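Local atomic coordinates of ribose-phosphate pyrophosphokinase (Thermus thermophilus, PDB entry 7PN0), a protein that catalyses the transfer of pyrophosphate from ATP to ribose 5-phosphate, giving AMP and phosphoribosyl pyrophosphate (PRPP), a precursor in nucleotide synthesis. Residues Asp64-Met67 and Glu68-Met72; Asp74-Gly78 and Ala79-Arg83; Lys98-Ala101 and Pro102-Ile106; Gly225-Val228 and Glu229-Ala233; Asp257-Lys261 and Ser262-Glu266. All blocks are in the same frame, centred on the assembly; numbering follows the deposited sequence.

Contacts 1 and 2 follow each other down helix 62-78, their centres 14 Å apart: contact 1 is its buried N-terminal half and contact 2 its C-terminal end. Contact 3, the loop before helix 107-118, holds the bound ADP through Lys-98 and Asp-100. It also reaches the first two contacts across a subunit interface, since Ser-105 bonds to Asp-74 and packs on Met-71, both of the second subunit. Contacts 4 and 5 belong to the other half of the chain. Their centres lie 10 Å apart and they touch, with Val-231 packed on Ser-262. Contact 4 carries a sulfate near the bound nucleotide, the Ser-226 side chain being about 9 Å from ADP, whereas Arg-258 of contact 5 is about 13 Å away.

Contact 1: Asp64-Met67 and Glu68-Met72; sequences DHLM and ELLMM
Met-67 crosses Met-71 at a slant, one turn further along helix 62-78, its CG 3.8 Å from Met-71 SD and its terminal CE 4.0 Å from Met-71 CG. The Met-67 chain leaves opposite the backbone N (chi1 -178°) and then bends at chi2 (57°), which brings the thioether across its neighbour. Such unbranched, flexible chains suit a surface with several partners: both methionines rest on Leu-39 of strand 39-43, and Gln-63 and Thr-107 of the second subunit pack on Met-67 and Met-71 respectively. Cutting Met-67 back to an alanine would probably open a gap beside Met-71 and Leu-39 and let the Met-71 thioether turn. On another face of the helix, Leu-66 CD1 meets Leu-70 CG at 4.0 Å, and Leu-70 CG also covers the Leu-66 carbonyl, 3.3 Å from O. These branched side chains pack on helix 107-118, Leu-66 on Ile-111 and Leu-70 on Leu-115. Glu-68 runs extended beside His-65, its carboxylate turned only 22° from the ring plane. Though buried, that carboxylate is well satisfied: Gln-9 N and Gln-56 NE2 bond to OE1, and Thr-31 OG1 to OE2. Regular i to i+4 bonds, such as Met-71 N to Met-67 O at 2.8 Å, hold the backbone. The whole is the connecting helix of a beta-alpha-beta unit, between strands 51-55 and 83-88 of the N-terminal domain.

Contact 2: Asp74-Gly78 and Ala79-Arg83; sequences DAAKG and ASAAR
Ala-81 turns its CB toward the end of the helix, 4.3 Å from the CB of Ala-76 and 3.3 Å from Ala-76 O, so that two methyl groups close the last turn and meet Val-52 of strand 51-55 together. The CB of Ala-79 sits beside the Ala-75 carbonyl, 3.3 Å from Ala-75 O, and touches Leu-47. Lys-77 and Ser-80 point their side chains away from the turn. The lysine carries NZ to Asp-121 and Gly-119 O, while Ser-80 OG bonds to Arg-122 of the third subunit and to a water that also reaches Gly-78 O. Ser-80 has positive phi (71°), a conformation glycine adopts more readily than serine, and this reverses the chain. Its N bonds to Lys-77 O at 2.9 Å, approaching from above the carbonyl plane, and Ala-81 N bonds to Ala-76 O at 3.1 Å, a straighter link (163°). A second water donates to both Lys-77 O and Ala-81 O, bridging helix and loop. The two backbone bonds, Ser-80 N to Lys-77 O inside Ala-81 N to Ala-76 O, with Ser-80 as the C-prime residue, form a Schellman motif, ending helix 62-78 just before the chain enters strand 83-88.

Contact 3: Lys98-Ala101 and Pro102-Ile106; sequences KKDA and PRISI. With ADP (adenosine-5'-diphosphate), chain C; SO4 (sulfate ion), chain H.
Asp-100 rests its OD1 3.7 Å from Ile-104 CD1, and with OD2 it accepts a weak hydrogen bond of 3.1 Å from ADP O3', the 3'-hydroxyl of the ribose. Lys-98, its chain bent at chi3 and chi4, brings NZ 2.9 Å from ADP O1A on the alpha phosphate. Behind these two stands Ile-104: chi1 of 71° puts CG1 between its backbone N and carbonyl carbon and drives CD1 to 3.6 Å from Lys-98 O, while its CG2 packs on Ala-101 CB. A water accepts from Lys-99 NZ and donates to Ile-104 O, tying the two arms of the loop. Farther out, Arg-103 meets a sulfate edge-on, with NE bonding to O2 and NH1 to O4, each at 3.0 Å. Pro-102 CB covers one guanidinium face, and NH2 bonds to Tyr-43 O of the second subunit. With a leucine in place of Arg-103, the sulfate would probably lose two donors and Tyr-43 O of the second subunit its mate. Since Arg-48 of the second subunit and Ser-302 of the fifth hold the same anion, the site is consistent with the regulatory phosphate site of class I PRPP synthases, beside a loop that helps form the nucleotide pocket.

Contact 4: Gly225-Val228 and Glu229-Ala233; sequences GSLV and EAVEA. With SO4 (sulfate ion), chain D.
Leu-227 and Val-231 lie side by side on the first turns of helix 225-236, whose N-terminus, with its bound sulfate, is consistent with the phosphate-binding loop of PRTase-like folds. The Leu-227 side chain is extended, with CG opposite the backbone N (chi1 -176°), and this carries CD2 forward to 3.8 Å from Val-231 CG2. Val-231 likewise has CG1 opposite its backbone N, which leaves CG2 beside that N and 3.2 Å from Leu-227 O, a tight fit. Both apolar chains face the sheet, on Ala-244 and Val-242 of strand 241-246, and beta-branched valine offers a compact, stiff surface there. Val-228 is less relaxed: its chi1 of 148° is well off a staggered position, and CG1 comes 3.3 Å from Glu-229 N. The two glutamates share one conformation, CG opposite the carbonyl carbon and the chain extended beyond it. Each CG lies over the carbonyl one turn back, Glu-229 CG near Gly-225 O and Glu-232 CG near Val-228 O. Glu-229 thereby sends OE1 to a salt bridge with Lys-192. Ala-230, with its small methyl, packs against Pro-168. Regular i to i+4 bonds run through the backbone, among them Glu-232 N to Val-228 O at 2.9 Å. The sulfate probably marks where the 5-phosphate of ribose 5-phosphate binds, and the helix end likely stabilises its charge. Backbone N-H groups hold the anion, Ser-222 N and Ala-224 N among them: Ser-226 N donates to sulfate O3 at 2.9 Å, and Leu-227 N to sulfate O1 at 3.0 Å.

Contact 5: Asp257-Lys261 and Ser262-Glu266; sequences DRIAK and SPVKE. With SO4 (sulfate ion), chain G.
Ser-262 N closes the last turn of helix 255-261 with a 2.8 Å bond to Arg-258 O, and there the chain leaves the helical path, psi of Ser-262 opening to 147°. Pro-263, which has no N-H to give, follows directly and suits a place where helical bonding stops. The serine hydroxyl then shapes the exit: OG lies opposite its own backbone N (chi1 173°), where it accepts a 3.1 Å bond from Val-264 N. Val-264 turns its side chain back on the helix, with CG1 4.2 Å from Ile-259 CG2 and 3.8 Å from Ile-259 O, while Lys-280 NZ bonds to the carbonyls of both Ile-259 and Val-264. From the helix the extended Arg-258 presents the edge of its guanidinium to a sulfate. NH1 grips sulfate O4 at 2.7 Å, and NH2 reaches sulfate O1 at 3.2 Å with a second, weak bond to O4; NH2 also meets Thr-223 O, which ties it to the loop before helix 225-236. Ser-262 and Pro-263 pack on Val-231 of that helix. The hydroxyl-to-backbone link is an ST turn, here at the bend between helix and strand of a beta-alpha-beta unit, strand 241-246 to strand 266-270.

Contact 1: Asp64-Met67 and Glu68-Met72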
# COMPACT_ATOMS: atom_id res chain seq x y z
N ASP A 64 -8.50 -17.91 18.46
CA ASP A 64 -8.51 -16.90 19.54
C ASP A 64 -7.08 -16.42 19.74
O ASP A 64 -6.88 -15.23 19.97
CB ASP A 64 -9.08 -17.43 20.85
CG ASP A 64 -10.58 -17.60 20.95
OD1 ASP A 64 -11.32 -16.95 20.18
OD2 ASP A 64 -11.01 -18.38 21.85
N HIS A 65 -6.07 -17.30 19.65
CA HIS A 65 -4.68 -16.87 19.88
C HIS A 65 -4.19 -16.02 18.70
O HIS A 65 -3.46 -15.05 18.93
CB HIS A 65 -3.81 -18.09 20.12
CG HIS A 65 -4.06 -18.74 21.43
ND1 HIS A 65 -4.45 -18.03 22.55
CD2 HIS A 65 -3.89 -20.02 21.82
CE1 HIS A 65 -4.52 -18.86 23.59
NE2 HIS A 65 -4.27 -20.08 23.16
N LEU A 66 -4.56 -16.38 17.47
CA LEU A 66 -4.24 -15.56 16.26
C LEU A 66 -4.86 -14.17 16.43
O LEU A 66 -4.15 -13.18 16.26
CB LEU A 66 -4.81 -16.23 14.99
CG LEU A 66 -4.74 -15.38 13.73
CD1 LEU A 66 -3.34 -14.86 13.48
CD2 LEU A 66 -5.28 -16.17 12.51
N MET A 67 -6.15 -14.09 16.75
CA MET A 67 -6.84 -12.78 16.87
C MET A 67 -6.23 -11.98 18.03
O MET A 67 -6.00 -10.78 17.88
CB MET A 67 -8.34 -12.96 17.10
CG MET A 67 -9.08 -11.66 17.19
SD MET A 67 -8.79 -10.74 15.65
CE MET A 67 -10.03 -9.47 15.77
N GLU A 68 -6.00 -12.62 19.19
CA GLU A 68 -5.35 -11.93 20.34
C GLU A 68 -4.03 -11.32 19.87
O GLU A 68 -3.72 -10.16 20.26
CB GLU A 68 -5.17 -12.88 21.53
CG GLU A 68 -4.54 -12.19 22.73
CD GLU A 68 -4.17 -13.09 23.88
OE1 GLU A 68 -3.94 -14.29 23.65
OE2 GLU A 68 -4.12 -12.59 25.01
N LEU A 69 -3.19 -12.07 19.14
CA LEU A 69 -1.89 -11.56 18.64
C LEU A 69 -2.15 -10.36 17.71
O LEU A 69 -1.44 -9.31 17.90
CB LEU A 69 -1.13 -12.67 17.89
CG LEU A 69 0.23 -12.31 17.28
CD1 LEU A 69 1.21 -11.72 18.29
CD2 LEU A 69 0.85 -13.52 16.61
N LEU A 70 -3.02 -10.49 16.71
CA LEU A 70 -3.34 -9.38 15.76
C LEU A 70 -3.76 -8.14 16.57
O LEU A 70 -3.25 -7.01 16.31
CB LEU A 70 -4.43 -9.85 14.81
CG LEU A 70 -4.02 -10.95 13.84
CD1 LEU A 70 -5.18 -11.34 12.95
CD2 LEU A 70 -2.84 -10.50 12.99
N MET A 71 -4.67 -8.32 17.54
CA MET A 71 -5.18 -7.19 18.37
C MET A 71 -4.07 -6.61 19.28
O MET A 71 -3.99 -5.39 19.40
CB MET A 71 -6.34 -7.69 19.23
CG MET A 71 -7.53 -7.96 18.46
SD MET A 71 -8.85 -8.63 19.49
CE MET A 71 -9.25 -7.19 20.46
N MET A 72 -3.17 -7.42 19.84
CA MET A 72 -2.06 -6.89 20.68
C MET A 72 -1.05 -6.13 19.83
O MET A 72 -0.56 -5.09 20.25
CB MET A 72 -1.38 -8.03 21.45
CG MET A 72 -2.25 -8.55 22.55
SD MET A 72 -1.41 -9.79 23.55
CE MET A 72 -0.28 -8.73 24.41

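Contact 2: Asp74-Gly78 and Ala79-Arg83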
# COMPACT_ATOMS: atom_id res chain seq x y z
N ASP A 74 -1.79 -4.62 16.89
CA ASP A 74 -2.59 -3.41 16.54
C ASP A 74 -2.57 -2.35 17.67
O ASP A 74 -2.31 -1.14 17.42
CB ASP A 74 -4.00 -3.80 16.14
CG ASP A 74 -4.81 -2.59 15.77
OD1 ASP A 74 -4.44 -1.88 14.77
OD2 ASP A 74 -5.77 -2.35 16.50
N ALA A 75 -2.91 -2.79 18.87
CA ALA A 75 -3.05 -1.95 20.08
C ALA A 75 -1.67 -1.37 20.41
O ALA A 75 -1.60 -0.18 20.77
CB ALA A 75 -3.63 -2.77 21.19
N ALA A 76 -0.59 -2.15 20.24
CA ALA A 76 0.79 -1.68 20.51
C ALA A 76 1.12 -0.55 19.55
O ALA A 76 1.67 0.48 20.05
CB ALA A 76 1.82 -2.78 20.41
N LYS A 77 0.82 -0.69 18.26
CA LYS A 77 1.10 0.41 17.29
C LYS A 77 0.23 1.61 17.66
O LYS A 77 0.75 2.76 17.62
CB LYS A 77 0.94 -0.08 15.85
CG LYS A 77 2.13 -0.88 15.37
CD LYS A 77 3.37 -0.01 15.35
CE LYS A 77 4.51 -0.62 14.59
NZ LYS A 77 4.19 -0.71 13.15
N GLY A 78 -1.03 1.37 18.02
CA GLY A 78 -2.02 2.41 18.38
C GLY A 78 -1.61 3.16 19.65
O GLY A 78 -2.04 4.33 19.83
N ALA A 79 -0.84 2.51 20.52
CA ALA A 79 -0.32 3.08 21.77
C ALA A 79 1.10 3.60 21.54
O ALA A 79 1.80 3.77 22.49
CB ALA A 79 -0.38 2.02 22.86
N SER A 80 1.52 3.75 20.27
CA SER A 80 2.75 4.50 19.91
C SER A 80 4.03 3.78 20.34
O SER A 80 5.03 4.43 20.59
CB SER A 80 2.71 5.93 20.45
OG SER A 80 1.58 6.63 19.94
N ALA A 81 4.04 2.45 20.29
CA ALA A 81 5.27 1.65 20.27
C ALA A 81 6.19 2.14 19.14
O ALA A 81 5.68 2.48 18.09
CB ALA A 81 4.93 0.21 20.09
N ALA A 82 7.51 2.10 19.33
CA ALA A 82 8.50 2.46 18.28
C ALA A 82 8.55 1.32 17.28
O ALA A 82 8.71 1.56 16.07
CB ALA A 82 9.86 2.71 18.86
N ARG A 83 8.54 0.09 17.79
CA ARG A 83 8.73 -1.11 16.96
C ARG A 83 7.92 -2.21 17.61
O ARG A 83 7.91 -2.28 18.88
CB ARG A 83 10.19 -1.52 16.80
CG ARG A 83 10.35 -2.61 15.74
CD ARG A 83 11.79 -2.81 15.34
NE ARG A 83 12.65 -3.16 16.47
CZ ARG A 83 13.96 -3.40 16.34
NH1 ARG A 83 14.69 -3.67 17.40
NH2 ARG A 83 14.51 -3.40 15.14
O HOH W 1 3.14 3.45 16.51
O HOH W 2 -0.72 6.64 21.09

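Contact 3: Lys98-Ala101 and Pro102-Ile106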
# COMPACT_ATOMS: atom_id res chain seq x y z
N LYS A 98 1.24 -24.41 0.64
CA LYS A 98 1.17 -24.67 -0.81
C LYS A 98 -0.29 -24.81 -1.22
O LYS A 98 -1.18 -25.12 -0.38
CB LYS A 98 1.97 -25.93 -1.13
CG LYS A 98 1.39 -27.20 -0.57
CD LYS A 98 2.21 -28.44 -0.87
CE LYS A 98 3.55 -28.47 -0.19
NZ LYS A 98 3.40 -28.48 1.28
N LYS A 99 -0.53 -24.68 -2.52
CA LYS A 99 -1.88 -24.92 -3.05
C LYS A 99 -1.94 -26.38 -3.52
O LYS A 99 -1.83 -26.63 -4.72
CB LYS A 99 -2.12 -23.87 -4.12
CG LYS A 99 -3.57 -23.68 -4.48
CD LYS A 99 -3.98 -22.24 -4.29
CE LYS A 99 -5.35 -22.03 -4.87
NZ LYS A 99 -5.44 -20.76 -5.62
N ASP A 100 -2.07 -27.34 -2.61
CA ASP A 100 -2.04 -28.77 -3.00
C ASP A 100 -3.45 -29.25 -3.36
O ASP A 100 -3.59 -30.43 -3.65
CB ASP A 100 -1.37 -29.65 -1.94
CG ASP A 100 -1.89 -29.45 -0.52
OD1 ASP A 100 -2.91 -28.72 -0.34
OD2 ASP A 100 -1.24 -30.02 0.42
N ALA A 101 -4.46 -28.39 -3.34
CA ALA A 101 -5.80 -28.66 -3.89
C ALA A 101 -6.31 -27.38 -4.52
O ALA A 101 -5.93 -26.30 -4.10
CB ALA A 101 -6.77 -29.11 -2.82
N PRO A 102 -7.21 -27.44 -5.52
CA PRO A 102 -7.74 -26.22 -6.09
C PRO A 102 -8.63 -25.50 -5.05
O PRO A 102 -9.27 -26.14 -4.21
CB PRO A 102 -8.51 -26.74 -7.31
CG PRO A 102 -7.86 -28.08 -7.58
CD PRO A 102 -7.71 -28.65 -6.20
N ARG A 103 -8.57 -24.17 -5.10
CA ARG A 103 -9.52 -23.25 -4.45
C ARG A 103 -9.40 -23.32 -2.92
O ARG A 103 -10.41 -23.20 -2.26
CB ARG A 103 -10.93 -23.52 -4.99
CG ARG A 103 -10.94 -23.77 -6.49
CD ARG A 103 -12.37 -23.83 -7.05
NE ARG A 103 -12.28 -24.57 -8.28
CZ ARG A 103 -12.48 -25.87 -8.40
NH1 ARG A 103 -12.33 -26.47 -9.57
NH2 ARG A 103 -12.87 -26.58 -7.37
N ILE A 104 -8.18 -23.42 -2.41
CA ILE A 104 -7.90 -23.35 -0.95
C ILE A 104 -7.15 -22.04 -0.67
O ILE A 104 -6.85 -21.32 -1.61
CB ILE A 104 -7.12 -24.57 -0.44
CG1 ILE A 104 -5.67 -24.55 -0.94
CG2 ILE A 104 -7.87 -25.87 -0.75
CD1 ILE A 104 -4.75 -25.47 -0.18
N SER A 105 -7.01 -21.71 0.60
CA SER A 105 -6.16 -20.61 1.10
C SER A 105 -4.76 -21.15 1.36
O SER A 105 -4.61 -22.22 1.97
CB SER A 105 -6.77 -20.01 2.37
OG SER A 105 -5.91 -18.98 2.87
N ILE A 106 -3.74 -20.42 0.92
CA ILE A 106 -2.34 -20.66 1.37
C ILE A 106 -2.21 -19.90 2.68
O ILE A 106 -1.83 -18.70 2.67
CB ILE A 106 -1.33 -20.23 0.30
CG1 ILE A 106 -1.61 -20.89 -1.06
CG2 ILE A 106 0.07 -20.52 0.80
CD1 ILE A 106 -0.72 -20.38 -2.17
PB ADP C . 3.92 -32.01 4.65
O1B ADP C . 5.45 -32.01 4.52
O2B ADP C . 3.36 -30.61 4.82
O3B ADP C . 3.32 -33.00 5.62
PA ADP C . 2.04 -32.23 2.65
O1A ADP C . 1.97 -30.78 2.30
O2A ADP C . 1.73 -33.23 1.59
O3A ADP C . 3.49 -32.56 3.21
O5' ADP C . 1.17 -32.53 3.99
C5' ADP C . 0.17 -31.57 4.46
C4' ADP C . -1.06 -32.27 4.98
O4' ADP C . -1.48 -31.60 6.21
C3' ADP C . -2.30 -32.24 4.07
O3' ADP C . -2.03 -32.04 2.69
C2' ADP C . -2.97 -30.94 4.50
O2' ADP C . -4.35 -30.97 4.23
C1' ADP C . -2.67 -30.88 6.00
N9 ADP C . -2.50 -29.52 6.50
C8 ADP C . -2.38 -28.35 5.78
N7 ADP C . -2.28 -27.27 6.53
C5 ADP C . -2.35 -27.76 7.82
C6 ADP C . -2.32 -27.13 9.07
N6 ADP C . -2.16 -25.81 9.21
N1 ADP C . -2.43 -27.90 10.19
C2 ADP C . -2.55 -29.22 10.03
N3 ADP C . -2.57 -29.93 8.90
C4 ADP C . -2.49 -29.14 7.82
S SO4 H . -10.88 -23.28 -11.64
O1 SO4 H . -9.63 -23.33 -12.30
O2 SO4 H . -10.66 -23.01 -10.23
O3 SO4 H . -11.71 -22.24 -12.23
O4 SO4 H . -11.51 -24.57 -11.77
O HOH W 3 -7.79 -20.34 -4.04

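Contact 4: Gly225-Val228 and Glu229-Ala233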
# COMPACT_ATOMS: atom_id res chain seq x y z
N GLY A 225 1.19 -39.63 14.91
CA GLY A 225 0.97 -40.63 13.84
C GLY A 225 2.26 -41.06 13.16
O GLY A 225 2.51 -42.29 13.07
N SER A 226 3.08 -40.11 12.69
CA SER A 226 4.38 -40.42 12.03
C SER A 226 5.42 -40.97 13.03
O SER A 226 6.17 -41.92 12.68
CB SER A 226 4.89 -39.24 11.29
OG SER A 226 6.26 -39.43 11.02
N LEU A 227 5.47 -40.45 14.26
CA LEU A 227 6.42 -40.96 15.30
C LEU A 227 6.15 -42.46 15.55
O LEU A 227 7.10 -43.25 15.45
CB LEU A 227 6.25 -40.09 16.55
CG LEU A 227 7.19 -40.37 17.73
CD1 LEU A 227 7.18 -39.20 18.70
CD2 LEU A 227 6.77 -41.62 18.48
N VAL A 228 4.91 -42.82 15.80
CA VAL A 228 4.42 -44.21 16.09
C VAL A 228 4.83 -45.16 14.96
O VAL A 228 5.40 -46.24 15.27
CB VAL A 228 2.89 -44.19 16.32
CG1 VAL A 228 2.19 -45.46 15.86
CG2 VAL A 228 2.59 -43.90 17.78
N GLU A 229 4.55 -44.78 13.71
CA GLU A 229 4.83 -45.63 12.52
C GLU A 229 6.33 -45.89 12.45
O GLU A 229 6.74 -47.02 12.18
CB GLU A 229 4.45 -44.93 11.21
CG GLU A 229 2.98 -44.96 10.86
CD GLU A 229 2.70 -44.55 9.41
OE1 GLU A 229 3.63 -44.60 8.59
OE2 GLU A 229 1.56 -44.16 9.12
N ALA A 230 7.15 -44.84 12.61
CA ALA A 230 8.61 -44.95 12.49
C ALA A 230 9.12 -45.89 13.59
O ALA A 230 9.96 -46.76 13.29
CB ALA A 230 9.24 -43.59 12.56
N VAL A 231 8.65 -45.70 14.82
CA VAL A 231 9.12 -46.51 15.98
C VAL A 231 8.75 -47.97 15.72
O VAL A 231 9.62 -48.84 15.95
CB VAL A 231 8.56 -46.00 17.31
CG1 VAL A 231 8.92 -46.95 18.46
CG2 VAL A 231 9.05 -44.60 17.62
N GLU A 232 7.50 -48.23 15.30
CA GLU A 232 7.03 -49.62 15.04
C GLU A 232 7.89 -50.24 13.94
O GLU A 232 8.38 -51.37 14.13
CB GLU A 232 5.55 -49.65 14.64
CG GLU A 232 4.57 -49.51 15.80
CD GLU A 232 3.15 -49.87 15.40
OE1 GLU A 232 2.93 -50.31 14.24
OE2 GLU A 232 2.25 -49.70 16.23
N ALA A 233 8.10 -49.52 12.83
CA ALA A 233 8.95 -49.97 11.70
C ALA A 233 10.35 -50.32 12.21
O ALA A 233 10.91 -51.33 11.76
CB ALA A 233 9.04 -48.92 10.63
S SO4 D . 3.58 -36.62 14.00
O1 SO4 D . 4.43 -37.64 14.62
O2 SO4 D . 4.42 -35.60 13.43
O3 SO4 D . 2.81 -37.24 12.94
O4 SO4 D . 2.72 -35.99 14.98

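Contact 5: Asp257-Lys261 and Ser262-Glu266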
# COMPACT_ATOMS: atom_id res chain seq x y z
N ASP A 257 -1.66 -40.87 24.43
CA ASP A 257 -2.05 -42.31 24.47
C ASP A 257 -1.14 -43.12 23.54
O ASP A 257 -0.73 -44.22 23.92
CB ASP A 257 -3.51 -42.53 24.06
CG ASP A 257 -4.57 -41.98 25.00
OD1 ASP A 257 -4.26 -41.63 26.16
OD2 ASP A 257 -5.70 -41.89 24.58
N ARG A 258 -0.86 -42.60 22.34
CA ARG A 258 -0.07 -43.31 21.30
C ARG A 258 1.38 -43.45 21.77
O ARG A 258 1.97 -44.53 21.61
CB ARG A 258 -0.15 -42.54 19.98
CG ARG A 258 -1.42 -42.79 19.19
CD ARG A 258 -1.42 -41.95 17.93
NE ARG A 258 -2.51 -42.28 17.04
CZ ARG A 258 -2.74 -41.67 15.88
NH1 ARG A 258 -3.78 -42.04 15.13
NH2 ARG A 258 -1.99 -40.65 15.49
N ILE A 259 1.94 -42.38 22.31
CA ILE A 259 3.32 -42.37 22.87
C ILE A 259 3.41 -43.34 24.05
O ILE A 259 4.39 -44.06 24.10
CB ILE A 259 3.70 -40.93 23.25
CG1 ILE A 259 3.83 -40.09 21.98
CG2 ILE A 259 4.97 -40.91 24.08
CD1 ILE A 259 3.95 -38.60 22.26
N ALA A 260 2.44 -43.36 24.96
CA ALA A 260 2.43 -44.30 26.12
C ALA A 260 2.41 -45.75 25.61
O ALA A 260 3.11 -46.56 26.19
CB ALA A 260 1.25 -44.04 27.01
N LYS A 261 1.68 -46.02 24.52
CA LYS A 261 1.45 -47.38 23.95
C LYS A 261 2.67 -47.82 23.16
O LYS A 261 2.98 -49.02 23.15
CB LYS A 261 0.25 -47.38 22.99
CG LYS A 261 -1.09 -47.77 23.60
CD LYS A 261 -2.10 -48.31 22.57
CE LYS A 261 -2.93 -49.47 23.07
NZ LYS A 261 -3.90 -49.07 24.12
N SER A 262 3.32 -46.88 22.46
CA SER A 262 4.53 -47.11 21.63
C SER A 262 5.68 -47.59 22.51
O SER A 262 5.80 -47.18 23.67
CB SER A 262 4.92 -45.83 20.89
OG SER A 262 6.16 -45.95 20.21
N PRO A 263 6.57 -48.44 21.99
CA PRO A 263 7.80 -48.79 22.71
C PRO A 263 8.83 -47.66 22.75
O PRO A 263 9.91 -47.86 23.25
CB PRO A 263 8.36 -49.99 21.92
CG PRO A 263 7.75 -49.88 20.55
CD PRO A 263 6.41 -49.20 20.75
N VAL A 264 8.51 -46.50 22.18
CA VAL A 264 9.49 -45.36 22.17
C VAL A 264 9.96 -45.10 23.61
O VAL A 264 9.13 -45.02 24.51
CB VAL A 264 8.89 -44.10 21.52
CG1 VAL A 264 7.74 -43.52 22.32
CG2 VAL A 264 9.96 -43.07 21.22
N LYS A 265 11.27 -44.94 23.81
CA LYS A 265 11.81 -44.79 25.17
C LYS A 265 11.41 -43.44 25.74
O LYS A 265 11.16 -43.33 26.95
CB LYS A 265 13.33 -44.87 25.19
CG LYS A 265 13.86 -46.29 25.13
CD LYS A 265 13.35 -47.12 26.31
CE LYS A 265 14.01 -48.47 26.40
NZ LYS A 265 13.72 -49.09 27.71
N GLU A 266 11.53 -42.41 24.90
CA GLU A 266 11.33 -41.04 25.39
C GLU A 266 11.03 -40.16 24.19
O GLU A 266 11.54 -40.46 23.08
CB GLU A 266 12.59 -40.58 26.10
CG GLU A 266 12.42 -39.32 26.89
CD GLU A 266 13.57 -39.13 27.87
OE1 GLU A 266 14.51 -38.45 27.53
OE2 GLU A 266 13.49 -39.71 28.96
S SO4 G . -3.22 -39.48 12.29
O1 SO4 G . -1.87 -39.92 12.42
O2 SO4 G . -3.35 -38.11 12.69
O3 SO4 G . -3.59 -39.62 10.92
O4 SO4 G . -4.08 -40.27 13.13